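Local coordinates for protein Alpha/beta hydrolase (Paenibacillus sp. VTT E-133280, PDB 6TJ2) that probably hydrolyses methyl salicylate to salicylic acid, acting as an extracellular esterase that resembles tobacco salicylic acid binding protein 2, at residues T43-A57 with G71-G83. Residues are numbered along the deposited sequence; the frame is centred on the assembly and turned at random.
Sequences TPLTFVLIHGSWATA and GHTVYTPEYAGHG
Strand 46-50 and the edge strand 73-75 run parallel, their axes 4.6 Å apart and crossing at -17°, in a beta-alpha-beta unit with helix 61-69. F47 bonds to strand 73-75 through both its backbone groups: N donates to T73 O (2.8 Å) and O accepts from Y75 N; T73 N to L45 O precedes these rungs and L49 N to Y75 O follows. Before the first rung, H72 extends the pattern with its side chain, ND1 accepting from L45 N (2.9 Å) in the ring plane, while the F47 ring turns its edge to the H72 face. L49 CD1 meets V74 CG1 at 3.6 Å on the helix 61-69 side.

Beyond the strands a water bridges L49 O, H51 N and P77 O. The H51 ring lies in an offset stack on Y79, planes 16° apart. With CG between backbone N and carbonyl carbon (chi1 69°), H51 points NE2 at the syn side of E78 OE2 (2.6 Å), while ND1 donates to G52 O. E78 OE1 accepts from A57 N (2.9 Å), and OE2 also from Y79 N, so three N-H groups grip the carboxylate. Y79 OH donates to H51 O (2.7 Å) from above the carbonyl plane. With both ring nitrogens donating, H51 is probably protonated, its charge balanced by E78, which ties together the two loops.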
ATOM      1  N   THR A  43      14.037   3.217  26.240  1.00 19.58           N
ATOM      2  CA  THR A  43      13.678   2.591  27.526  1.00 22.91           C
ATOM      3  C   THR A  43      13.570   1.088  27.288  1.00 18.83           C
ATOM      4  O   THR A  43      12.956   0.693  26.314  1.00 17.05           O
ATOM      5  CB  THR A  43      12.270   3.096  27.940  1.00 24.76           C
ATOM      6  OG1 THR A  43      12.271   4.517  28.058  1.00 37.33           O
ATOM      7  CG2 THR A  43      11.732   2.432  29.185  1.00 30.78           C
ATOM      8  N   PRO A  44      14.098   0.208  28.156  1.00 15.66           N
ATOM      9  CA  PRO A  44      13.911  -1.226  27.979  1.00 15.80           C
ATOM     10  C   PRO A  44      12.437  -1.638  28.103  1.00 13.96           C
ATOM     11  O   PRO A  44      11.676  -1.079  28.893  1.00 15.74           O
ATOM     12  CB  PRO A  44      14.771  -1.864  29.071  1.00 16.53           C
ATOM     13  CG  PRO A  44      15.738  -0.783  29.432  1.00 18.42           C
ATOM     14  CD  PRO A  44      15.003   0.511  29.275  1.00 18.20           C
ATOM     15  N   LEU A  45      12.069  -2.563  27.257  1.00 13.62           N
ATOM     16  CA  LEU A  45      10.718  -3.120  27.137  1.00 13.94           C
ATOM     17  C   LEU A  45      10.770  -4.621  27.475  1.00 12.90           C
ATOM     18  O   LEU A  45      11.819  -5.274  27.304  1.00 14.19           O
ATOM     19  CB  LEU A  45      10.204  -2.942  25.703  1.00 13.86           C
ATOM     20  CG  LEU A  45      10.054  -1.489  25.251  1.00 15.00           C
ATOM     21  CD1 LEU A  45       9.672  -1.488  23.784  1.00 16.36           C
ATOM     22  CD2 LEU A  45       9.031  -0.746  26.045  1.00 17.68           C
ATOM     23  N   THR A  46       9.636  -5.142  27.924  1.00 13.23           N
ATOM     24  CA  THR A  46       9.495  -6.583  28.108  1.00 13.57           C
ATOM     25  C   THR A  46       8.454  -7.022  27.087  1.00 12.61           C
ATOM     26  O   THR A  46       7.335  -6.485  27.094  1.00 14.34           O
ATOM     27  CB  THR A  46       9.082  -6.945  29.522  1.00 15.07           C
ATOM     28  OG1 THR A  46      10.178  -6.553  30.370  1.00 18.09           O
ATOM     29  CG2 THR A  46       8.802  -8.420  29.698  1.00 15.01           C
ATOM     30  N   PHE A  47       8.787  -7.968  26.251  1.00 11.62           N
ATOM     31  CA  PHE A  47       7.886  -8.560  25.224  1.00 11.69           C
ATOM     32  C   PHE A  47       7.514  -9.966  25.654  1.00 11.15           C
ATOM     33  O   PHE A  47       8.379 -10.778  26.074  1.00 12.21           O
ATOM     34  CB  PHE A  47       8.618  -8.640  23.891  1.00 11.94           C
ATOM     35  CG  PHE A  47       8.820  -7.312  23.237  1.00 11.78           C
ATOM     36  CD1 PHE A  47       7.914  -6.834  22.275  1.00 12.20           C
ATOM     37  CD2 PHE A  47       9.983  -6.606  23.476  1.00 12.58           C
ATOM     38  CE1 PHE A  47       8.147  -5.607  21.664  1.00 12.83           C
ATOM     39  CE2 PHE A  47      10.221  -5.405  22.830  1.00 13.30           C
ATOM     40  CZ  PHE A  47       9.303  -4.927  21.917  1.00 13.16           C
ATOM     41  N   VAL A  48       6.262 -10.319  25.440  1.00 11.14           N
ATOM     42  CA  VAL A  48       5.749 -11.707  25.435  1.00 10.72           C
ATOM     43  C   VAL A  48       5.271 -11.975  24.012  1.00 10.75           C
ATOM     44  O   VAL A  48       4.281 -11.342  23.587  1.00 10.91           O
ATOM     45  CB  VAL A  48       4.642 -11.916  26.473  1.00 11.77           C
ATOM     46  CG1 VAL A  48       4.087 -13.323  26.398  1.00 11.86           C
ATOM     47  CG2 VAL A  48       5.138 -11.660  27.902  1.00 12.31           C
ATOM     48  N   LEU A  49       5.973 -12.835  23.286  1.00 10.50           N
ATOM     49  CA  LEU A  49       5.750 -13.073  21.847  1.00 10.59           C
ATOM     50  C   LEU A  49       4.953 -14.356  21.685  1.00  9.84           C
ATOM     51  O   LEU A  49       5.419 -15.384  22.179  1.00 11.04           O
ATOM     52  CB  LEU A  49       7.042 -13.153  21.060  1.00 10.78           C
ATOM     53  CG  LEU A  49       8.022 -11.998  21.276  1.00 11.37           C
ATOM     54  CD1 LEU A  49       9.244 -12.232  20.445  1.00 12.03           C
ATOM     55  CD2 LEU A  49       7.404 -10.658  20.889  1.00 11.59           C
ATOM     56  N   ILE A  50       3.827 -14.278  21.007  1.00  9.55           N
ATOM     57  CA  ILE A  50       2.878 -15.407  20.780  1.00 10.14           C
ATOM     58  C   ILE A  50       2.879 -15.747  19.308  1.00  9.75           C
ATOM     59  O   ILE A  50       2.401 -14.949  18.485  1.00 10.66           O
ATOM     60  CB  ILE A  50       1.492 -15.032  21.301  1.00 10.23           C
ATOM     61  CG1 ILE A  50       1.503 -14.527  22.749  1.00 11.21           C
ATOM     62  CG2 ILE A  50       0.551 -16.217  21.069  1.00 10.98           C
ATOM     63  CD1 ILE A  50       2.115 -15.524  23.746  1.00 12.48           C
ATOM     64  N   HIS A  51       3.409 -16.918  18.979  1.00  9.86           N
ATOM     65  CA  HIS A  51       3.425 -17.399  17.597  1.00  9.99           C
ATOM     66  C   HIS A  51       2.003 -17.736  17.135  1.00  9.85           C
ATOM     67  O   HIS A  51       1.096 -17.901  17.965  1.00 10.16           O
ATOM     68  CB  HIS A  51       4.364 -18.569  17.396  1.00  9.81           C
ATOM     69  CG  HIS A  51       3.944 -19.859  18.053  1.00 10.27           C
ATOM     70  ND1 HIS A  51       2.946 -20.656  17.529  1.00 11.29           N
ATOM     71  CD2 HIS A  51       4.340 -20.452  19.198  1.00 11.08           C
ATOM     72  CE1 HIS A  51       2.794 -21.729  18.301  1.00 11.56           C
ATOM     73  NE2 HIS A  51       3.623 -21.629  19.332  1.00 11.28           N
ATOM     74  N   GLY A  52       1.887 -17.949  15.846  1.00 10.66           N
ATOM     75  CA  GLY A  52       0.639 -18.358  15.230  1.00 10.29           C
ATOM     76  C   GLY A  52       0.656 -19.795  14.777  1.00 10.23           C
ATOM     77  O   GLY A  52       1.393 -20.640  15.333  1.00 10.42           O
ATOM     78  N   SER A  53      -0.215 -20.126  13.854  1.00 11.25           N
ATOM     79  CA  SER A  53      -0.413 -21.514  13.392  1.00 10.45           C
ATOM     80  C   SER A  53       0.755 -21.964  12.513  1.00 10.80           C
ATOM     81  O   SER A  53       1.513 -21.132  11.914  1.00 11.56           O
ATOM     82  CB  SER A  53      -1.717 -21.661  12.670  1.00 11.12           C
ATOM     83  OG  SER A  53      -2.806 -21.358  13.495  1.00 12.24           O
ATOM     84  N   TRP A  54       0.949 -23.268  12.418  1.00 10.85           N
ATOM     85  CA  TRP A  54       2.003 -23.857  11.569  1.00 10.83           C
ATOM     86  C   TRP A  54       3.362 -23.318  12.065  1.00 10.90           C
ATOM     87  O   TRP A  54       4.220 -23.012  11.236  1.00 11.50           O
ATOM     88  CB  TRP A  54       1.769 -23.601  10.092  1.00 11.47           C
ATOM     89  CG  TRP A  54       0.435 -24.047   9.624  1.00 11.45           C
ATOM     90  CD1 TRP A  54      -0.012 -25.336   9.518  1.00 11.97           C
ATOM     91  CD2 TRP A  54      -0.711 -23.236   9.355  1.00 11.12           C
ATOM     92  NE1 TRP A  54      -1.328 -25.366   9.145  1.00 12.34           N
ATOM     93  CE2 TRP A  54      -1.790 -24.078   9.034  1.00 12.03           C
ATOM     94  CE3 TRP A  54      -0.878 -21.840   9.291  1.00 11.34           C
ATOM     95  CZ2 TRP A  54      -3.059 -23.562   8.750  1.00 12.99           C
ATOM     96  CZ3 TRP A  54      -2.121 -21.352   8.984  1.00 11.76           C
ATOM     97  CH2 TRP A  54      -3.173 -22.193   8.718  1.00 13.24           C
ATOM     98  N   ALA A  55       3.529 -23.177  13.352  1.00 11.22           N
ATOM     99  CA  ALA A  55       4.718 -22.562  13.942  1.00 11.36           C
ATOM    100  C   ALA A  55       4.834 -23.055  15.374  1.00 11.97           C
ATOM    101  O   ALA A  55       3.884 -23.531  15.982  1.00 11.62           O
ATOM    102  CB  ALA A  55       4.659 -21.074  13.880  1.00 11.82           C
ATOM    103  N   THR A  56       6.007 -22.910  15.934  1.00 11.94           N
ATOM    104  CA  THR A  56       6.312 -23.162  17.347  1.00 12.19           C
ATOM    105  C   THR A  56       6.949 -21.898  17.935  1.00 11.74           C
ATOM    106  O   THR A  56       7.170 -20.884  17.235  1.00 12.11           O
ATOM    107  CB  THR A  56       7.283 -24.335  17.504  1.00 12.85           C
ATOM    108  OG1 THR A  56       8.570 -23.978  16.998  1.00 15.70           O
ATOM    109  CG2 THR A  56       6.807 -25.578  16.785  1.00 15.65           C
ATOM    110  N   ALA A  57       7.275 -21.943  19.214  1.00 11.84           N
ATOM    111  CA  ALA A  57       7.995 -20.818  19.867  1.00 12.27           C
ATOM    112  C   ALA A  57       9.312 -20.531  19.142  1.00 12.53           C
ATOM    113  O   ALA A  57       9.796 -19.380  19.223  1.00 12.97           O
ATOM    114  CB  ALA A  57       8.245 -21.201  21.319  1.00 12.93           C
ATOM    115  N   GLY A  71      18.623  -4.727  24.571  1.00 15.61           N
ATOM    116  CA  GLY A  71      18.410  -4.531  26.007  1.00 17.19           C
ATOM    117  C   GLY A  71      17.031  -4.922  26.474  1.00 15.93           C
ATOM    118  O   GLY A  71      16.688  -4.643  27.636  1.00 16.95           O
ATOM    119  N   HIS A  72      16.169  -5.430  25.588  1.00 13.68           N
ATOM    120  CA  HIS A  72      14.795  -5.809  25.952  1.00 12.97           C
ATOM    121  C   HIS A  72      14.744  -7.234  26.530  1.00 12.81           C
ATOM    122  O   HIS A  72      15.578  -8.094  26.173  1.00 14.88           O
ATOM    123  CB  HIS A  72      13.895  -5.633  24.710  1.00 13.02           C
ATOM    124  CG  HIS A  72      14.018  -4.264  24.147  1.00 12.75           C
ATOM    125  ND1 HIS A  72      13.734  -3.156  24.909  1.00 14.86           N
ATOM    126  CD2 HIS A  72      14.485  -3.837  22.959  1.00 13.12           C
ATOM    127  CE1 HIS A  72      13.931  -2.068  24.150  1.00 14.39           C
ATOM    128  NE2 HIS A  72      14.385  -2.470  22.978  1.00 13.50           N
ATOM    129  N   THR A  73      13.761  -7.460  27.355  1.00 12.62           N
ATOM    130  CA  THR A  73      13.467  -8.778  27.927  1.00 12.53           C
ATOM    131  C   THR A  73      12.406  -9.443  27.034  1.00 11.84           C
ATOM    132  O   THR A  73      11.449  -8.765  26.657  1.00 12.95           O
ATOM    133  CB  THR A  73      13.001  -8.662  29.366  1.00 13.33           C
ATOM    134  OG1 THR A  73      14.073  -8.046  30.096  1.00 16.49           O
ATOM    135  CG2 THR A  73      12.709 -10.012  29.982  1.00 13.42           C
ATOM    136  N   VAL A  74      12.659 -10.673  26.636  1.00 11.45           N
ATOM    137  CA  VAL A  74      11.769 -11.318  25.637  1.00 11.42           C
ATOM    138  C   VAL A  74      11.402 -12.719  26.130  1.00 11.50           C
ATOM    139  O   VAL A  74      12.313 -13.548  26.350  1.00 13.44           O
ATOM    140  CB  VAL A  74      12.403 -11.391  24.251  1.00 11.90           C
ATOM    141  CG1 VAL A  74      11.426 -11.973  23.244  1.00 12.36           C
ATOM    142  CG2 VAL A  74      12.923 -10.037  23.785  1.00 12.30           C
ATOM    143  N   TYR A  75      10.125 -12.987  26.258  1.00 10.92           N
ATOM    144  CA  TYR A  75       9.561 -14.323  26.593  1.00 11.80           C
ATOM    145  C   TYR A  75       8.871 -14.863  25.349  1.00 11.80           C
ATOM    146  O   TYR A  75       8.114 -14.113  24.677  1.00 11.69           O
ATOM    147  CB  TYR A  75       8.582 -14.236  27.749  1.00 11.59           C
ATOM    148  CG  TYR A  75       9.205 -13.752  29.021  1.00 11.83           C
ATOM    149  CD1 TYR A  75       9.109 -12.419  29.404  1.00 13.21           C
ATOM    150  CD2 TYR A  75       9.937 -14.606  29.808  1.00 13.35           C
ATOM    151  CE1 TYR A  75       9.722 -11.940  30.547  1.00 12.86           C
ATOM    152  CE2 TYR A  75      10.515 -14.144  30.976  1.00 14.14           C
ATOM    153  CZ  TYR A  75      10.409 -12.830  31.342  1.00 14.48           C
ATOM    154  OH  TYR A  75      10.997 -12.390  32.516  1.00 16.22           O
ATOM    155  N   THR A  76       9.149 -16.089  24.979  1.00 10.96           N
ATOM    156  CA  THR A  76       8.533 -16.782  23.818  1.00 11.37           C
ATOM    157  C   THR A  76       7.904 -18.097  24.278  1.00 11.14           C
ATOM    158  O   THR A  76       8.460 -19.150  24.007  1.00 12.91           O
ATOM    159  CB  THR A  76       9.545 -17.017  22.710  1.00 12.20           C
ATOM    160  OG1 THR A  76      10.647 -17.826  23.134  1.00 14.31           O
ATOM    161  CG2 THR A  76      10.133 -15.702  22.243  1.00 13.28           C
ATOM    162  N   PRO A  77       6.771 -18.043  24.958  1.00 11.03           N
ATOM    163  CA  PRO A  77       6.158 -19.268  25.485  1.00 11.04           C
ATOM    164  C   PRO A  77       5.689 -20.174  24.359  1.00 11.35           C
ATOM    165  O   PRO A  77       5.173 -19.702  23.319  1.00 12.49           O
ATOM    166  CB  PRO A  77       4.970 -18.740  26.292  1.00 11.59           C
ATOM    167  CG  PRO A  77       4.651 -17.398  25.668  1.00 12.46           C
ATOM    168  CD  PRO A  77       5.998 -16.850  25.292  1.00 11.58           C
ATOM    169  N   GLU A  78       5.742 -21.458  24.627  1.00 11.81           N
ATOM    170  CA  GLU A  78       4.982 -22.418  23.821  1.00 11.89           C
ATOM    171  C   GLU A  78       3.577 -22.563  24.443  1.00 11.57           C
ATOM    172  O   GLU A  78       3.356 -22.155  25.617  1.00 14.62           O
ATOM    173  CB  GLU A  78       5.676 -23.778  23.820  1.00 11.39           C
ATOM    174  CG  GLU A  78       5.132 -24.745  22.797  1.00 11.92           C
ATOM    175  CD  GLU A  78       5.056 -24.045  21.460  1.00 13.30           C
ATOM    176  OE1 GLU A  78       6.099 -24.068  20.758  1.00 13.23           O
ATOM    177  OE2 GLU A  78       3.966 -23.555  21.104  1.00 11.90           O
ATOM    178  N   TYR A  79       2.623 -23.024  23.649  1.00 10.90           N
ATOM    179  CA  TYR A  79       1.234 -23.135  24.131  1.00 11.71           C
ATOM    180  C   TYR A  79       0.641 -24.491  23.757  1.00 11.13           C
ATOM    181  O   TYR A  79       1.209 -25.191  22.984  1.00 11.66           O
ATOM    182  CB  TYR A  79       0.429 -21.895  23.738  1.00 11.20           C
ATOM    183  CG  TYR A  79       0.328 -21.529  22.276  1.00 11.54           C
ATOM    184  CD1 TYR A  79      -0.414 -22.268  21.371  1.00 11.73           C
ATOM    185  CD2 TYR A  79       0.897 -20.355  21.827  1.00 11.42           C
ATOM    186  CE1 TYR A  79      -0.575 -21.847  20.059  1.00 11.93           C
ATOM    187  CE2 TYR A  79       0.751 -19.925  20.519  1.00 11.57           C
ATOM    188  CZ  TYR A  79       0.011 -20.668  19.632  1.00 11.17           C
ATOM    189  OH  TYR A  79      -0.173 -20.242  18.361  1.00 12.05           O
ATOM    190  N   ALA A  80      -0.535 -24.739  24.306  1.00 11.36           N
ATOM    191  CA  ALA A  80      -1.147 -26.080  24.277  1.00 11.82           C
ATOM    192  C   ALA A  80      -1.288 -26.577  22.839  1.00 11.50           C
ATOM    193  O   ALA A  80      -1.625 -25.816  21.918  1.00 11.32           O
ATOM    194  CB  ALA A  80      -2.461 -26.083  24.981  1.00 12.92           C
ATOM    195  N   GLY A  81      -0.978 -27.860  22.648  1.00 12.42           N
ATOM    196  CA  GLY A  81      -1.127 -28.539  21.363  1.00 13.19           C
ATOM    197  C   GLY A  81      -0.119 -28.112  20.316  1.00 13.50           C
ATOM    198  O   GLY A  81      -0.238 -28.503  19.147  1.00 14.31           O
ATOM    199  N   HIS A  82       0.884 -27.339  20.724  1.00 12.10           N
ATOM    200  CA  HIS A  82       1.940 -26.846  19.832  1.00 12.32           C
ATOM    201  C   HIS A  82       3.296 -27.171  20.443  1.00 13.00           C
ATOM    202  O   HIS A  82       3.402 -27.527  21.626  1.00 13.18           O
ATOM    203  CB  HIS A  82       1.780 -25.348  19.564  1.00 12.07           C
ATOM    204  CG  HIS A  82       0.529 -25.031  18.824  1.00 12.93           C
ATOM    205  ND1 HIS A  82      -0.737 -25.180  19.371  1.00 11.55           N
ATOM    206  CD2 HIS A  82       0.365 -24.540  17.593  1.00 12.62           C
ATOM    207  CE1 HIS A  82      -1.635 -24.802  18.436  1.00 11.86           C
ATOM    208  NE2 HIS A  82      -0.989 -24.406  17.345  1.00 12.36           N
ATOM    209  N   GLY A  83       4.313 -27.135  19.617  1.00 15.34           N
ATOM    210  CA  GLY A  83       5.645 -27.601  20.037  1.00 14.71           C
ATOM    211  C   GLY A  83       5.593 -29.058  20.382  1.00 17.73           C
ATOM    212  O   GLY A  83       5.030 -29.867  19.616  1.00 18.61           O
TER
HETATM  213  O   HOH W   1       5.262 -17.956  21.131  1.00 12.63           O
HETATM  214  O   HOH W   2       3.345 -26.210  16.812  1.00 18.16           O